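SnoN,Epimerase SnoN (PDB 5EP9) is a non-heme iron, 2-oxoglutarate-dependent epimerase from the nogalamycin biosynthetic pathway of Streptomyces nogalater. Local coordinates at residues E169-T174 with S226-T232. Residue numbers count along the deposited sequence, not the author numbering.
With AKG (2-oxoglutaric acid), chain E; ACT (acetate ion), chain G.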
# COMPACT_ATOMS: atom_id res chain seq x y z
N GLU A 169 -4.71 -19.14 0.93
CA GLU A 169 -3.86 -19.85 0.01
C GLU A 169 -3.52 -19.11 -1.28
O GLU A 169 -2.62 -19.52 -2.05
CB GLU A 169 -4.40 -21.28 -0.25
CG GLU A 169 -5.72 -21.34 -0.99
CD GLU A 169 -7.01 -21.24 -0.10
OE1 GLU A 169 -6.95 -20.91 1.17
OE2 GLU A 169 -8.07 -21.57 -0.73
N ARG A 170 -4.22 -18.01 -1.52
CA ARG A 170 -3.95 -17.16 -2.70
C ARG A 170 -2.97 -16.04 -2.39
O ARG A 170 -2.62 -15.24 -3.24
CB ARG A 170 -5.26 -16.61 -3.30
CG ARG A 170 -5.06 -15.95 -4.66
CD ARG A 170 -6.34 -15.82 -5.46
NE ARG A 170 -6.77 -17.14 -5.79
CZ ARG A 170 -7.96 -17.61 -5.54
NH1 ARG A 170 -8.91 -16.85 -5.01
NH2 ARG A 170 -8.24 -18.84 -5.87
N GLY A 171 -2.44 -16.04 -1.15
CA GLY A 171 -1.37 -15.11 -0.73
C GLY A 171 -1.81 -13.88 0.01
O GLY A 171 -1.33 -12.77 -0.30
N CYS A 172 -2.80 -13.98 0.85
CA CYS A 172 -3.24 -12.83 1.60
C CYS A 172 -2.11 -12.42 2.51
O CYS A 172 -1.12 -13.15 2.69
CB CYS A 172 -4.55 -13.07 2.39
SG CYS A 172 -4.34 -14.14 3.83
N MET A 173 -2.32 -11.29 3.15
CA MET A 173 -1.31 -10.70 4.08
C MET A 173 -1.46 -11.17 5.52
O MET A 173 -2.54 -11.52 5.95
CB MET A 173 -1.31 -9.17 4.00
CG MET A 173 -0.89 -8.69 2.58
SD MET A 173 0.02 -7.13 2.55
CE MET A 173 -1.43 -6.20 2.68
N THR A 174 -0.34 -11.06 6.21
CA THR A 174 -0.22 -11.25 7.66
C THR A 174 0.41 -10.00 8.25
O THR A 174 1.35 -9.46 7.69
CB THR A 174 0.65 -12.47 7.94
OG1 THR A 174 -0.04 -13.61 7.40
CG2 THR A 174 0.95 -12.69 9.44
N SER A 226 3.69 -9.35 5.98
CA SER A 226 4.17 -10.29 4.98
C SER A 226 2.99 -10.81 4.17
O SER A 226 1.85 -10.45 4.43
CB SER A 226 4.85 -11.48 5.71
OG SER A 226 3.91 -12.26 6.36
N ALA A 227 3.25 -11.74 3.28
CA ALA A 227 2.19 -12.35 2.52
C ALA A 227 2.59 -13.70 2.07
O ALA A 227 3.80 -13.96 1.80
CB ALA A 227 1.79 -11.48 1.28
N GLY A 228 1.60 -14.55 1.94
CA GLY A 228 1.88 -15.94 1.48
C GLY A 228 2.18 -16.00 0.01
O GLY A 228 1.99 -15.03 -0.76
N ALA A 229 2.68 -17.15 -0.41
CA ALA A 229 2.76 -17.49 -1.83
C ALA A 229 1.35 -17.65 -2.34
O ALA A 229 0.43 -18.00 -1.58
CB ALA A 229 3.56 -18.79 -2.03
N ASN A 230 1.14 -17.42 -3.61
CA ASN A 230 -0.09 -17.89 -4.21
C ASN A 230 0.10 -19.36 -4.61
O ASN A 230 0.83 -19.64 -5.55
CB ASN A 230 -0.47 -17.05 -5.45
CG ASN A 230 -1.81 -17.45 -6.04
OD1 ASN A 230 -2.50 -18.40 -5.59
ND2 ASN A 230 -2.19 -16.69 -7.08
N SER A 231 -0.51 -20.27 -3.85
CA SER A 231 -0.50 -21.67 -4.23
C SER A 231 -1.73 -22.16 -5.02
O SER A 231 -1.88 -23.26 -5.22
CB SER A 231 -0.28 -22.54 -3.00
OG SER A 231 -1.41 -22.45 -2.21
N THR A 232 -2.55 -21.26 -5.54
CA THR A 232 -3.67 -21.61 -6.38
C THR A 232 -3.36 -21.31 -7.86
O THR A 232 -2.41 -20.63 -8.20
CB THR A 232 -4.97 -20.81 -6.02
OG1 THR A 232 -4.93 -19.45 -6.52
CG2 THR A 232 -5.16 -20.79 -4.49
C1 AKG E . 2.59 -3.50 1.01
O1 AKG E . 3.21 -2.67 1.73
O2 AKG E . 1.48 -3.24 0.49
C2 AKG E . 3.15 -4.86 0.82
O5 AKG E . 4.24 -5.15 1.35
C3 AKG E . 2.34 -5.85 -0.06
C4 AKG E . 2.84 -7.29 -0.09
C5 AKG E . 2.06 -8.24 -0.97
O3 AKG E . 1.03 -7.83 -1.55
O4 AKG E . 2.49 -9.42 -1.16
C ACT G . 4.55 -12.86 9.53
O ACT G . 4.81 -13.38 8.45
OXT ACT G . 4.27 -13.58 10.52
CH3 ACT G . 4.57 -11.36 9.62
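Paired main-chain hydrogen bonds, Thr174 N to Ser226 O and Ser226 N to Thr174 O, both 2.9 Å, join two antiparallel strands in the smaller sheet of a cupin-type double-stranded beta-helix. Residues 169-174 belong to the first SnoN part of this engineered fusion (14-202) and 226-232 to the second (203-305). Just past the strand ends, Gly228 N donates to Cys172 O at 3.1 Å, so that hydrogen bonds flank the non-hydrogen-bonded pair Met173-Ala227. Beyond Gly228 the two segments leave regular pairing, but reconnect where Glu169 O accepts from both Ser231 N (2.9 Å) and Ser231 OG (3.2 Å). Here Asn230 OD1 forms an Asx turn, taking Thr232 N at 2.9 Å and also Thr232 OG1 at 2.8 Å; Thr232 OG1 in turn receives Arg170 NE at 3.0 Å. The same guanidinium bonds to Asp165 O and forms a salt bridge with Glu234.

A CB on Gly171 would clash with Gly228 O, 2.9 Å away, and press on Arg170 O. Gly171 O accepts from Arg236 NH1, which also hydrogen-bonds to 2-oxoglutarate.

Thr174 and Ser226 share one sheet face, where Ser226 OG donates to an acetate, probably from the crystallisation liquor. Met173 and Ala227 share the other and line the cosubstrate pocket: Met173 CG packs 4.1 Å from Ala227 CB, Met173 SD lies 3.7 Å from 2-oxoglutarate C3, and Ala227 CB sits 3.3 Å from its O4.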